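Local coordinates for teicoplanin pseudoaglycone deacetylases Orf2 (Actinoplanes teichomyceticus, PDB 3DFF), which is a zinc-dependent deacetylase that probably removes the acetyl group from an amino sugar on the teicoplanin pseudoaglycone during biosynthesis of this lipoglycopeptide antibiotic, at residues A12-L17 with V40-A45; D18-S23 with R183-L188; L96-R101 with H161-A166; F204-A209 with T263-V268. All blocks are in the same frame, centred on the assembly; numbering follows the deposited sequence.

Contact 1 (A12-L17 with V40-A45); sequences AISPHL and VYTVFA. With ZN (zinc ion), chain B.
With CG2 anti to its backbone N and OG1 beside that N (chi1 -59°), Thr42 presents its methyl to His16 C at 3.4 Å; the Leu17 side chain crosses that of Thr42 at about a right angle, its CD2 against the same CG2. On the other face Ile13 has CG1 beside its N (chi1 -55°), which leaves CG2 anti to N and packed on Val43 CG2 at 3.6 Å; these compact branched side chains suit a buried face. Backbone bonds run from Tyr41 N to Ala12 O, Ser14 N to Tyr41 O and Val43 N to Ser14 O. Phe44 N reaches Pro15 O at 2.9 Å, an oxygen also at the Phe44 ring edge. Ser14 OG links His16 O (2.7 Å) to Ala20 N in the first turn of helix 19-33. His16 ND1 binds zinc at 2.1 Å; NE2 faces Asp163. This beta-alpha-beta unit, strand 9-14 to strand 37-42, supplies His16 and, at the helix start, Asp19 to the zinc: the His-X-Asp-Asp motif of PIG-L deacetylases.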
loop_
_atom_site.group_PDB
_atom_site.type_symbol
_atom_site.label_atom_id
_atom_site.label_comp_id
_atom_site.label_asym_id
_atom_site.label_seq_id
_atom_site.Cartn_x
_atom_site.Cartn_y
_atom_site.Cartn_z
ATOM N N ALA A 12 -1.174 3.404 -9.898
ATOM C CA ALA A 12 -1.409 3.124 -8.488
ATOM C C ALA A 12 -0.044 2.988 -7.826
ATOM O O ALA A 12 0.859 2.359 -8.381
ATOM C CB ALA A 12 -2.236 1.888 -8.310
ATOM N N ILE A 13 0.111 3.591 -6.655
ATOM C CA ILE A 13 1.387 3.496 -5.940
ATOM C C ILE A 13 1.169 2.812 -4.599
ATOM O O ILE A 13 0.597 3.395 -3.682
ATOM C CB ILE A 13 2.019 4.871 -5.782
ATOM C CG1 ILE A 13 2.168 5.549 -7.166
ATOM C CG2 ILE A 13 3.372 4.791 -5.066
ATOM C CD1 ILE A 13 2.785 6.882 -7.110
ATOM N N SER A 14 1.604 1.559 -4.524
ATOM C CA SER A 14 1.388 0.739 -3.341
ATOM C C SER A 14 2.617 0.781 -2.428
ATOM O O SER A 14 3.733 0.627 -2.910
ATOM C CB SER A 14 1.126 -0.693 -3.778
ATOM O OG SER A 14 0.728 -1.492 -2.673
ATOM N N PRO A 15 2.429 0.963 -1.108
ATOM C CA PRO A 15 3.600 0.883 -0.215
ATOM C C PRO A 15 4.221 -0.502 -0.260
ATOM O O PRO A 15 5.431 -0.618 -0.508
ATOM C CB PRO A 15 3.032 1.191 1.192
ATOM C CG PRO A 15 1.668 1.665 0.977
ATOM C CD PRO A 15 1.178 1.230 -0.378
ATOM N N HIS A 16 3.414 -1.542 -0.026
ATOM C CA HIS A 16 3.910 -2.912 0.069
ATOM C C HIS A 16 3.249 -3.796 -0.956
ATOM O O HIS A 16 2.274 -3.405 -1.599
ATOM C CB HIS A 16 3.604 -3.514 1.441
ATOM C CG HIS A 16 4.198 -2.753 2.571
ATOM N ND1 HIS A 16 3.431 -2.192 3.572
ATOM C CD2 HIS A 16 5.488 -2.480 2.881
ATOM C CE1 HIS A 16 4.228 -1.606 4.448
ATOM N NE2 HIS A 16 5.478 -1.748 4.039
ATOM N N LEU A 17 3.791 -5.005 -1.095
ATOM C CA LEU A 17 3.273 -5.997 -2.026
ATOM C C LEU A 17 2.010 -6.653 -1.457
ATOM O O LEU A 17 2.067 -7.731 -0.844
ATOM C CB LEU A 17 4.376 -7.023 -2.343
ATOM C CG LEU A 17 5.636 -6.439 -3.002
ATOM C CD1 LEU A 17 6.830 -7.328 -2.815
ATOM C CD2 LEU A 17 5.392 -6.210 -4.523
ATOM N N VAL A 40 0.570 -0.694 -11.548
ATOM C CA VAL A 40 0.648 -0.693 -10.083
ATOM C C VAL A 40 2.115 -0.795 -9.701
ATOM O O VAL A 40 2.735 -1.848 -9.885
ATOM C CB VAL A 40 -0.161 -1.841 -9.496
ATOM C CG1 VAL A 40 -0.048 -1.870 -7.960
ATOM C CG2 VAL A 40 -1.653 -1.712 -9.931
ATOM N N TYR A 41 2.645 0.320 -9.221
ATOM C CA TYR A 41 4.045 0.425 -8.798
ATOM C C TYR A 41 4.101 0.239 -7.300
ATOM O O TYR A 41 3.434 0.972 -6.571
ATOM C CB TYR A 41 4.581 1.809 -9.175
ATOM C CG TYR A 41 5.881 2.226 -8.502
ATOM C CD1 TYR A 41 7.060 1.495 -8.700
ATOM C CD2 TYR A 41 5.928 3.348 -7.679
ATOM C CE1 TYR A 41 8.251 1.875 -8.088
ATOM C CE2 TYR A 41 7.120 3.749 -7.049
ATOM C CZ TYR A 41 8.284 2.998 -7.263
ATOM O OH TYR A 41 9.463 3.374 -6.658
ATOM N N THR A 42 4.899 -0.725 -6.839
ATOM C CA THR A 42 5.082 -0.915 -5.402
ATOM C C THR A 42 6.439 -0.348 -4.992
ATOM O O THR A 42 7.470 -0.750 -5.519
ATOM C CB THR A 42 4.981 -2.389 -5.021
ATOM O OG1 THR A 42 3.688 -2.894 -5.405
ATOM C CG2 THR A 42 5.173 -2.571 -3.493
ATOM N N VAL A 43 6.406 0.589 -4.053
ATOM C CA VAL A 43 7.584 1.296 -3.538
ATOM C C VAL A 43 8.536 0.363 -2.781
ATOM O O VAL A 43 9.715 0.265 -3.119
ATOM C CB VAL A 43 7.157 2.469 -2.630
ATOM C CG1 VAL A 43 8.368 3.234 -2.060
ATOM C CG2 VAL A 43 6.249 3.416 -3.412
ATOM N N PHE A 44 8.024 -0.314 -1.752
ATOM C CA PHE A 44 8.882 -1.094 -0.853
ATOM C C PHE A 44 8.972 -2.550 -1.282
ATOM O O PHE A 44 8.679 -3.474 -0.524
ATOM C CB PHE A 44 8.452 -0.880 0.613
ATOM C CG PHE A 44 8.684 0.522 1.077
ATOM C CD1 PHE A 44 9.967 0.942 1.444
ATOM C CD2 PHE A 44 7.644 1.455 1.077
ATOM C CE1 PHE A 44 10.222 2.275 1.846
ATOM C CE2 PHE A 44 7.887 2.796 1.475
ATOM C CZ PHE A 44 9.194 3.206 1.847
ATOM N N ALA A 45 9.381 -2.744 -2.530
ATOM C CA ALA A 45 9.544 -4.075 -3.120
ATOM C C ALA A 45 11.025 -4.375 -3.364
ATOM O O ALA A 45 11.339 -5.306 -4.086
ATOM C CB ALA A 45 8.751 -4.165 -4.440
HETATM ZN ZN ZN B . 1.343 -2.234 3.698
HETATM O O HOH W 1 1.363 -4.211 -4.782
HETATM O O HOH W 2 6.463 -5.133 0.215
HETATM O O HOH W 3 1.254 -4.324 3.420
HETATM O O HOH W 4 1.192 -2.523 5.674
#

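Contact 2 (D18-S23 with R183-L188); sequences DDAVLS and RLWEDL. With ZN (zinc ion), chain B.
Ser23 OG takes an almost straight bond from Leu188 N (3.0 Å, 175°) and also meets water 5 at 3.1 Å. It lies 3.0 Å from Asp19 O as well, one turn back in the helix, although where its single proton points is not settled. A serine suits this place because one small hydroxyl can face its own helix and a neighbouring loop together. Water 5 extends the network: it donates to Asp19 OD1 at 2.7 Å and to Leu188 O, so the loop carbonyl and a metal ligand share one solvent molecule. Asp19 grips the zinc with both oxygens, OD2 at 2.1 Å and OD1 at 2.6 Å, the second bond clearly longer. Beside it, Asp18 OD1 accepts from water 3, itself bound to the metal.

Trp185 brings the apolar part. Its CG stands between the backbone N and the carbonyl carbon (chi1 61°), which brings the indole against the first turn of the helix, its CH2 at 3.7 Å from Ala20 CB; a small alanine fits against so broad a ring. Ser23 CB lies over one indole face, though the modelled closeness is doubtful. Leu22 CB rests on Leu188 O. The first turn of helix 19-33 (residues 19-23) runs at 80° to residues 183-185 of strand 182-185, which lies between strands 151-155 and 263-269, while helix 216-226 packs on Leu22 and Leu188.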
loop_
_atom_site.group_PDB
_atom_site.type_symbol
_atom_site.label_atom_id
_atom_site.label_comp_id
_atom_site.label_asym_id
_atom_site.label_seq_id
_atom_site.Cartn_x
_atom_site.Cartn_y
_atom_site.Cartn_z
ATOM N N ASP A 18 0.889 -5.960 -1.652
ATOM C CA ASP A 18 -0.466 -6.387 -1.248
ATOM C C ASP A 18 -1.418 -5.208 -1.077
ATOM O O ASP A 18 -2.618 -5.368 -1.234
ATOM C CB ASP A 18 -0.485 -7.247 0.023
ATOM C CG ASP A 18 0.162 -6.556 1.249
ATOM O OD1 ASP A 18 0.563 -5.376 1.200
ATOM O OD2 ASP A 18 0.300 -7.252 2.281
ATOM N N ASP A 19 -0.902 -4.026 -0.751
ATOM C CA ASP A 19 -1.779 -2.952 -0.266
ATOM C C ASP A 19 -2.751 -2.466 -1.334
ATOM O O ASP A 19 -3.930 -2.250 -1.046
ATOM C CB ASP A 19 -0.974 -1.759 0.275
ATOM C CG ASP A 19 -0.267 -2.071 1.577
ATOM O OD1 ASP A 19 -0.933 -2.465 2.556
ATOM O OD2 ASP A 19 0.966 -1.917 1.627
ATOM N N ALA A 20 -2.259 -2.296 -2.555
ATOM C CA ALA A 20 -3.103 -1.787 -3.651
ATOM C C ALA A 20 -4.228 -2.754 -3.947
ATOM O O ALA A 20 -5.378 -2.327 -4.209
ATOM C CB ALA A 20 -2.251 -1.558 -4.921
ATOM N N VAL A 21 -3.919 -4.045 -3.941
ATOM C CA VAL A 21 -4.960 -5.046 -4.233
ATOM C C VAL A 21 -5.980 -5.092 -3.090
ATOM O O VAL A 21 -7.188 -5.028 -3.317
ATOM C CB VAL A 21 -4.369 -6.422 -4.569
ATOM C CG1 VAL A 21 -5.472 -7.466 -4.702
ATOM C CG2 VAL A 21 -3.549 -6.317 -5.870
ATOM N N LEU A 22 -5.496 -5.176 -1.856
ATOM C CA LEU A 22 -6.398 -5.173 -0.696
ATOM C C LEU A 22 -7.304 -3.955 -0.665
ATOM O O LEU A 22 -8.499 -4.060 -0.317
ATOM C CB LEU A 22 -5.579 -5.160 0.594
ATOM C CG LEU A 22 -4.975 -6.495 1.004
ATOM C CD1 LEU A 22 -3.884 -6.249 2.042
ATOM C CD2 LEU A 22 -6.051 -7.452 1.540
ATOM N N SER A 23 -6.742 -2.800 -0.995
ATOM C CA SER A 23 -7.452 -1.534 -0.805
ATOM C C SER A 23 -8.226 -1.070 -2.024
ATOM O O SER A 23 -9.233 -0.361 -1.886
ATOM C CB SER A 23 -6.490 -0.425 -0.371
ATOM O OG SER A 23 -5.792 -0.789 0.806
ATOM N N ARG A 183 -5.420 10.759 -5.798
ATOM C CA ARG A 183 -6.449 10.356 -4.841
ATOM C C ARG A 183 -5.788 9.403 -3.862
ATOM O O ARG A 183 -4.754 8.809 -4.189
ATOM C CB ARG A 183 -7.619 9.646 -5.522
ATOM C CG ARG A 183 -8.362 10.465 -6.576
ATOM C CD ARG A 183 -9.510 9.670 -7.171
ATOM N NE ARG A 183 -10.591 9.429 -6.216
ATOM C CZ ARG A 183 -11.560 10.303 -5.935
ATOM N NH1 ARG A 183 -11.585 11.494 -6.526
ATOM N NH2 ARG A 183 -12.491 9.998 -5.042
ATOM N N LEU A 184 -6.362 9.292 -2.665
ATOM C CA LEU A 184 -5.887 8.305 -1.692
ATOM C C LEU A 184 -6.970 7.272 -1.468
ATOM O O LEU A 184 -8.140 7.630 -1.353
ATOM C CB LEU A 184 -5.568 8.972 -0.364
ATOM C CG LEU A 184 -4.662 10.204 -0.417
ATOM C CD1 LEU A 184 -4.364 10.708 0.982
ATOM C CD2 LEU A 184 -3.368 9.917 -1.177
ATOM N N TRP A 185 -6.587 6.008 -1.353
ATOM C CA TRP A 185 -7.566 4.980 -1.011
ATOM C C TRP A 185 -7.587 4.762 0.483
ATOM O O TRP A 185 -6.634 5.088 1.200
ATOM C CB TRP A 185 -7.294 3.657 -1.742
ATOM C CG TRP A 185 -5.968 3.019 -1.431
ATOM C CD1 TRP A 185 -5.510 2.597 -0.201
ATOM C CD2 TRP A 185 -4.931 2.714 -2.367
ATOM N NE1 TRP A 185 -4.237 2.057 -0.324
ATOM C CE2 TRP A 185 -3.862 2.129 -1.643
ATOM C CE3 TRP A 185 -4.789 2.898 -3.745
ATOM C CZ2 TRP A 185 -2.676 1.694 -2.277
ATOM C CZ3 TRP A 185 -3.589 2.484 -4.368
ATOM C CH2 TRP A 185 -2.573 1.882 -3.628
ATOM N N GLU A 186 -8.684 4.180 0.958
ATOM C CA GLU A 186 -8.798 3.827 2.361
ATOM C C GLU A 186 -8.008 2.545 2.599
ATOM O O GLU A 186 -8.333 1.504 2.007
ATOM C CB GLU A 186 -10.285 3.638 2.687
ATOM C CG GLU A 186 -10.537 3.402 4.139
ATOM C CD GLU A 186 -12.003 3.125 4.437
ATOM O OE1 GLU A 186 -12.668 2.422 3.640
ATOM O OE2 GLU A 186 -12.485 3.616 5.481
ATOM N N ASP A 187 -6.957 2.608 3.430
ATOM C CA ASP A 187 -6.098 1.428 3.629
ATOM C C ASP A 187 -6.917 0.291 4.220
ATOM O O ASP A 187 -7.507 0.463 5.280
ATOM C CB ASP A 187 -4.908 1.712 4.567
ATOM C CG ASP A 187 -4.123 2.940 4.175
ATOM O OD1 ASP A 187 -2.904 2.776 3.912
ATOM O OD2 ASP A 187 -4.695 4.055 4.146
ATOM N N LEU A 188 -6.943 -0.844 3.529
ATOM C CA LEU A 188 -7.578 -2.062 4.055
ATOM C C LEU A 188 -6.564 -3.174 4.286
ATOM O O LEU A 188 -5.603 -3.315 3.521
ATOM C CB LEU A 188 -8.680 -2.552 3.104
ATOM C CG LEU A 188 -9.799 -1.548 2.820
ATOM C CD1 LEU A 188 -10.733 -2.094 1.772
ATOM C CD2 LEU A 188 -10.587 -1.255 4.098
HETATM ZN ZN ZN B . 1.343 -2.234 3.698
HETATM O O HOH W 3 1.254 -4.324 3.420
HETATM O O HOH W 5 -3.546 -1.706 2.762
HETATM O O HOH W 6 -10.233 1.183 0.063
HETATM O O HOH W 4 1.192 -2.523 5.674
#

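Contact 3 (L96-R101 with H161-A166). With ZN (zinc ion), chain B.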
loop_
_atom_site.group_PDB
_atom_site.type_symbol
_atom_site.label_atom_id
_atom_site.label_comp_id
_atom_site.label_asym_id
_atom_site.label_seq_id
_atom_site.Cartn_x
_atom_site.Cartn_y
_atom_site.Cartn_z
ATOM N N LEU A 96 13.674 -0.700 0.487
ATOM C CA LEU A 96 13.577 -1.804 1.425
ATOM C C LEU A 96 12.427 -1.610 2.404
ATOM O O LEU A 96 12.329 -0.569 3.062
ATOM C CB LEU A 96 14.878 -1.907 2.232
ATOM C CG LEU A 96 16.101 -2.414 1.474
ATOM C CD1 LEU A 96 17.317 -2.369 2.408
ATOM C CD2 LEU A 96 15.913 -3.789 0.949
ATOM N N ASP A 97 11.616 -2.657 2.545
ATOM C CA ASP A 97 10.599 -2.692 3.589
ATOM C C ASP A 97 11.217 -2.316 4.944
ATOM O O ASP A 97 12.367 -2.638 5.203
ATOM C CB ASP A 97 9.994 -4.082 3.698
ATOM C CG ASP A 97 8.804 -4.102 4.643
ATOM O OD1 ASP A 97 8.980 -3.978 5.881
ATOM O OD2 ASP A 97 7.688 -4.177 4.148
ATOM N N SER A 98 10.431 -1.680 5.804
ATOM C CA SER A 98 10.887 -1.290 7.153
ATOM C C SER A 98 11.599 -2.412 7.902
ATOM O O SER A 98 12.519 -2.117 8.662
ATOM C CB SER A 98 9.723 -0.765 7.989
ATOM O OG SER A 98 8.717 -1.756 8.109
ATOM N N ILE A 99 11.217 -3.679 7.694
ATOM C CA ILE A 99 11.887 -4.770 8.436
ATOM C C ILE A 99 13.307 -5.060 7.968
ATOM O O ILE A 99 14.037 -5.835 8.607
ATOM C CB ILE A 99 11.068 -6.081 8.472
ATOM C CG1 ILE A 99 10.772 -6.590 7.043
ATOM C CG2 ILE A 99 9.811 -5.884 9.278
ATOM C CD1 ILE A 99 10.221 -8.058 7.021
ATOM N N TYR A 100 13.711 -4.450 6.857
ATOM C CA TYR A 100 15.041 -4.702 6.330
ATOM C C TYR A 100 15.953 -3.490 6.439
ATOM O O TYR A 100 17.145 -3.614 6.136
ATOM C CB TYR A 100 14.991 -5.143 4.855
ATOM C CG TYR A 100 14.094 -6.335 4.591
ATOM C CD1 TYR A 100 14.289 -7.569 5.266
ATOM C CD2 TYR A 100 13.043 -6.244 3.676
ATOM C CE1 TYR A 100 13.469 -8.658 5.018
ATOM C CE2 TYR A 100 12.209 -7.348 3.425
ATOM C CZ TYR A 100 12.427 -8.539 4.101
ATOM O OH TYR A 100 11.582 -9.611 3.858
ATOM N N ARG A 101 15.397 -2.337 6.823
ATOM C CA ARG A 101 16.186 -1.102 6.809
ATOM C C ARG A 101 17.036 -0.963 8.066
ATOM O O ARG A 101 16.689 -1.470 9.126
ATOM C CB ARG A 101 15.303 0.141 6.643
ATOM C CG ARG A 101 14.576 0.190 5.285
ATOM C CD ARG A 101 14.213 1.638 4.899
ATOM N NE ARG A 101 13.298 2.331 5.809
ATOM C CZ ARG A 101 11.975 2.193 5.780
ATOM N NH1 ARG A 101 11.413 1.341 4.939
ATOM N NH2 ARG A 101 11.212 2.875 6.610
ATOM N N HIS A 161 1.373 3.124 9.344
ATOM C CA HIS A 161 2.587 2.345 9.067
ATOM C C HIS A 161 3.599 3.307 8.428
ATOM O O HIS A 161 3.268 4.013 7.454
ATOM C CB HIS A 161 2.336 1.163 8.135
ATOM C CG HIS A 161 3.538 0.288 7.953
ATOM N ND1 HIS A 161 3.579 -1.021 8.386
ATOM C CD2 HIS A 161 4.748 0.536 7.392
ATOM C CE1 HIS A 161 4.759 -1.540 8.094
ATOM N NE2 HIS A 161 5.492 -0.612 7.500
ATOM N N PRO A 162 4.820 3.367 8.968
ATOM C CA PRO A 162 5.801 4.338 8.448
ATOM C C PRO A 162 6.012 4.253 6.923
ATOM O O PRO A 162 6.236 5.286 6.255
ATOM C CB PRO A 162 7.090 3.951 9.168
ATOM C CG PRO A 162 6.660 3.209 10.403
ATOM C CD PRO A 162 5.324 2.605 10.133
ATOM N N ASP A 163 5.971 3.040 6.383
ATOM C CA ASP A 163 6.162 2.838 4.954
ATOM C C ASP A 163 4.970 3.395 4.180
ATOM O O ASP A 163 5.119 3.872 3.047
ATOM C CB ASP A 163 6.321 1.354 4.625
ATOM C CG ASP A 163 7.659 0.773 5.098
ATOM O OD1 ASP A 163 8.588 1.551 5.399
ATOM O OD2 ASP A 163 7.788 -0.471 5.127
ATOM N N HIS A 164 3.781 3.303 4.770
ATOM C CA HIS A 164 2.576 3.862 4.146
ATOM C C HIS A 164 2.629 5.373 4.150
ATOM O O HIS A 164 2.284 6.013 3.146
ATOM C CB HIS A 164 1.311 3.382 4.862
ATOM C CG HIS A 164 0.946 1.967 4.536
ATOM N ND1 HIS A 164 -0.356 1.572 4.290
ATOM C CD2 HIS A 164 1.711 0.853 4.410
ATOM C CE1 HIS A 164 -0.370 0.278 4.018
ATOM N NE2 HIS A 164 0.869 -0.186 4.089
ATOM N N GLU A 165 3.061 5.950 5.276
ATOM C CA GLU A 165 3.213 7.411 5.354
ATOM C C GLU A 165 4.286 7.920 4.396
ATOM O O GLU A 165 4.071 8.934 3.735
ATOM C CB GLU A 165 3.499 7.852 6.794
ATOM C CG GLU A 165 2.332 7.532 7.700
ATOM C CD GLU A 165 2.450 8.107 9.093
ATOM O OE1 GLU A 165 3.559 8.510 9.501
ATOM O OE2 GLU A 165 1.416 8.143 9.787
ATOM N N ALA A 166 5.415 7.229 4.306
ATOM C CA ALA A 166 6.478 7.638 3.355
ATOM C C ALA A 166 5.985 7.596 1.911
ATOM O O ALA A 166 6.261 8.512 1.126
ATOM C CB ALA A 166 7.693 6.747 3.510
HETATM ZN ZN ZN B . 1.343 -2.234 3.698
HETATM O O HOH W 3 1.254 -4.324 3.420
HETATM O O HOH W 4 1.192 -2.523 5.674
#
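Ser98 and Arg101 satisfy both oxygens of Asp163, gripping the first turn of helix 162-178 from a loop containing an Asx turn at Asp97. Asp163 OD2 uses its syn lone pair for Ser98 N (3.0 Å, 163°) and also accepts from His16 NE2. Asp163 OD1 takes two nitrogens of one guanidinium end-on: Arg101 NH1 at 2.9 Å, met on the syn side but 27° out of the carboxylate plane, and, in a longer bond, NH2 nearly along the C-O axis. A long arginine bent at chi3 (-62°) can curl back and still spend NH1 on Leu96 O at 2.8 Å, so the nitrogen that bridges to the helix also ties the loop to itself. In the Asx turn Asp97 OD1 accepts from Ile99 N at 2.9 Å. Asp97 OD1 is 3.8 Å from Asp163 OD2, the carboxylate planes almost perpendicular; both residues, with His16, have been seen to bind a second zinc ion in a crystal structure of this protein, an ion not present here. His164 NE2 binds the zinc that is present while ND1 donates to Asp187. Ser98 OG bonds a tetraethylene glycol, probably from the crystallisation liquor, and lies at the His161 ring edge, near its plane, in a weak 3.5 Å bond to NE2 whose donor could be either residue.

Contact 4 (F204-A209 with T263-V268); sequences FRLGSA and TTWPVV
Backbone bonds pair the two strands in antiparallel fashion: Arg205 N donates to Val268 O and Val268 N returns to Arg205 O, both at 2.9 Å, so these residues form a hydrogen-bonded pair, followed by the non-hydrogen-bonded pair Leu206 and Val267. Gly207 N then reaches Pro266 O at 2.8 Å in a nearly straight bond (177°). Pro266 has no N-H to give in return, and glycine, lacking a side chain, suits its place opposite the proline ring, whose CG sits 3.7 Å from Gly207 CA.

Apolar contacts follow. Leu206 CD1 makes a CH-pi contact over the five-membered ring of Trp265, 4.2 Å from its centroid, while Thr263 CG2 lies on the opposite face and Ala209 CB touches Trp265 CD1 at 3.6 Å. Phe204 CB packs on Val267 CG1 at 4.0 Å. On the other side of the sheet Arg205, extended from CG to NE, lays the flat face of its guanidinium over Val268 CG2, its charge remaining at an exposed place.

Strand 204-211 forms one edge of the mixed sheet, and strand 263-269 joins it to strand 182-185; Phe204 and Val267 both pack against Leu172 of helix 162-178.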
loop_
_atom_site.group_PDB
_atom_site.type_symbol
_atom_site.label_atom_id
_atom_site.label_comp_id
_atom_site.label_asym_id
_atom_site.label_seq_id
_atom_site.Cartn_x
_atom_site.Cartn_y
_atom_site.Cartn_z
ATOM N N PHE A 204 -1.671 20.261 1.911
ATOM C CA PHE A 204 -2.595 19.312 1.278
ATOM C C PHE A 204 -3.787 18.990 2.168
ATOM O O PHE A 204 -3.658 18.954 3.384
ATOM C CB PHE A 204 -1.889 17.982 0.983
ATOM C CG PHE A 204 -0.727 18.103 0.040
ATOM C CD1 PHE A 204 -0.929 18.058 -1.355
ATOM C CD2 PHE A 204 0.559 18.262 0.530
ATOM C CE1 PHE A 204 0.148 18.173 -2.240
ATOM C CE2 PHE A 204 1.642 18.381 -0.341
ATOM C CZ PHE A 204 1.435 18.327 -1.731
ATOM N N ARG A 205 -4.931 18.715 1.546
ATOM C CA ARG A 205 -6.104 18.245 2.290
ATOM C C ARG A 205 -6.992 17.332 1.469
ATOM O O ARG A 205 -6.925 17.302 0.241
ATOM C CB ARG A 205 -6.907 19.419 2.841
ATOM C CG ARG A 205 -7.655 20.158 1.781
ATOM C CD ARG A 205 -8.615 21.156 2.418
ATOM N NE ARG A 205 -9.308 21.890 1.368
ATOM C CZ ARG A 205 -10.430 21.483 0.792
ATOM N NH1 ARG A 205 -11.023 20.369 1.190
ATOM N NH2 ARG A 205 -10.977 22.205 -0.173
ATOM N N LEU A 206 -7.812 16.557 2.166
ATOM C CA LEU A 206 -8.720 15.648 1.495
ATOM C C LEU A 206 -9.991 16.337 1.058
ATOM O O LEU A 206 -10.575 17.105 1.814
ATOM C CB LEU A 206 -9.112 14.497 2.422
ATOM C CG LEU A 206 -7.985 13.647 2.984
ATOM C CD1 LEU A 206 -8.597 12.631 3.931
ATOM C CD2 LEU A 206 -7.275 12.979 1.836
ATOM N N GLY A 207 -10.437 16.022 -0.151
ATOM C CA GLY A 207 -11.760 16.443 -0.583
ATOM C C GLY A 207 -12.801 15.468 -0.071
ATOM O O GLY A 207 -12.511 14.598 0.770
ATOM N N SER A 208 -14.017 15.604 -0.599
ATOM C CA SER A 208 -15.109 14.702 -0.255
ATOM C C SER A 208 -14.846 13.269 -0.722
ATOM O O SER A 208 -14.337 13.041 -1.827
ATOM C CB SER A 208 -16.429 15.214 -0.842
ATOM O OG SER A 208 -16.657 16.556 -0.440
ATOM N N ALA A 209 -15.198 12.318 0.131
ATOM C CA ALA A 209 -15.058 10.899 -0.173
ATOM C C ALA A 209 -15.905 10.490 -1.382
ATOM O O ALA A 209 -16.992 11.042 -1.619
ATOM C CB ALA A 209 -15.442 10.080 1.045
ATOM N N THR A 263 -13.633 3.110 -0.748
ATOM C CA THR A 263 -13.599 4.533 -0.432
ATOM C C THR A 263 -12.269 5.163 -0.858
ATOM O O THR A 263 -11.198 4.644 -0.514
ATOM C CB THR A 263 -13.855 4.740 1.071
ATOM O OG1 THR A 263 -15.159 4.219 1.393
ATOM C CG2 THR A 263 -13.803 6.205 1.463
ATOM N N THR A 264 -12.361 6.272 -1.595
ATOM C CA THR A 264 -11.199 7.070 -1.977
ATOM C C THR A 264 -11.479 8.568 -1.772
ATOM O O THR A 264 -12.637 8.992 -1.760
ATOM C CB THR A 264 -10.777 6.822 -3.457
ATOM O OG1 THR A 264 -11.828 7.232 -4.359
ATOM C CG2 THR A 264 -10.423 5.360 -3.707
ATOM N N TRP A 265 -10.426 9.368 -1.606
ATOM C CA TRP A 265 -10.583 10.806 -1.448
ATOM C C TRP A 265 -9.665 11.502 -2.424
ATOM O O TRP A 265 -8.518 11.069 -2.600
ATOM C CB TRP A 265 -10.163 11.266 -0.063
ATOM C CG TRP A 265 -10.943 10.713 1.068
ATOM C CD1 TRP A 265 -12.056 11.255 1.644
ATOM C CD2 TRP A 265 -10.650 9.516 1.798
ATOM N NE1 TRP A 265 -12.478 10.463 2.687
ATOM C CE2 TRP A 265 -11.636 9.389 2.801
ATOM C CE3 TRP A 265 -9.647 8.541 1.702
ATOM C CZ2 TRP A 265 -11.653 8.320 3.704
ATOM C CZ3 TRP A 265 -9.659 7.476 2.610
ATOM C CH2 TRP A 265 -10.660 7.378 3.594
ATOM N N PRO A 266 -10.130 12.603 -3.040
ATOM C CA PRO A 266 -9.175 13.376 -3.842
ATOM C C PRO A 266 -8.299 14.182 -2.899
ATOM O O PRO A 266 -8.750 14.550 -1.813
ATOM C CB PRO A 266 -10.081 14.301 -4.655
ATOM C CG PRO A 266 -11.288 14.509 -3.756
ATOM C CD PRO A 266 -11.485 13.198 -3.040
ATOM N N VAL A 267 -7.048 14.431 -3.283
ATOM C CA VAL A 267 -6.181 15.295 -2.507
ATOM C C VAL A 267 -6.033 16.614 -3.252
ATOM O O VAL A 267 -5.648 16.634 -4.428
ATOM C CB VAL A 267 -4.771 14.713 -2.312
ATOM C CG1 VAL A 267 -4.008 15.561 -1.311
ATOM C CG2 VAL A 267 -4.876 13.300 -1.818
ATOM N N VAL A 268 -6.354 17.692 -2.564
ATOM C CA VAL A 268 -6.297 19.019 -3.163
ATOM C C VAL A 268 -5.414 19.920 -2.308
ATOM O O VAL A 268 -4.997 19.545 -1.205
ATOM C CB VAL A 268 -7.720 19.590 -3.351
ATOM C CG1 VAL A 268 -8.567 18.654 -4.219
ATOM C CG2 VAL A 268 -8.378 19.834 -1.977
#

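How the contacts relate
From the N terminus, contact 1 closes the short loop through helix 19-33, bringing strand 37-42 beside strand 9-14. Contact 2 opens before that loop has closed, so the two cross, and it spans from the start of the helix to the end of strand 182-185. Contact 3 is nested inside this long loop and ties the segment after strand 89-92 to helix 162-178. These three meet at one zinc ion, whose protein ligands His16, Asp19 and His164 come from contacts 1, 2 and 3 in turn. Contact 4 follows in series, closing the loop through helices 216-226, 233-237 and 243-254 at one edge of the sheet, joined to contact 2 through Leu184 N and Trp265 O.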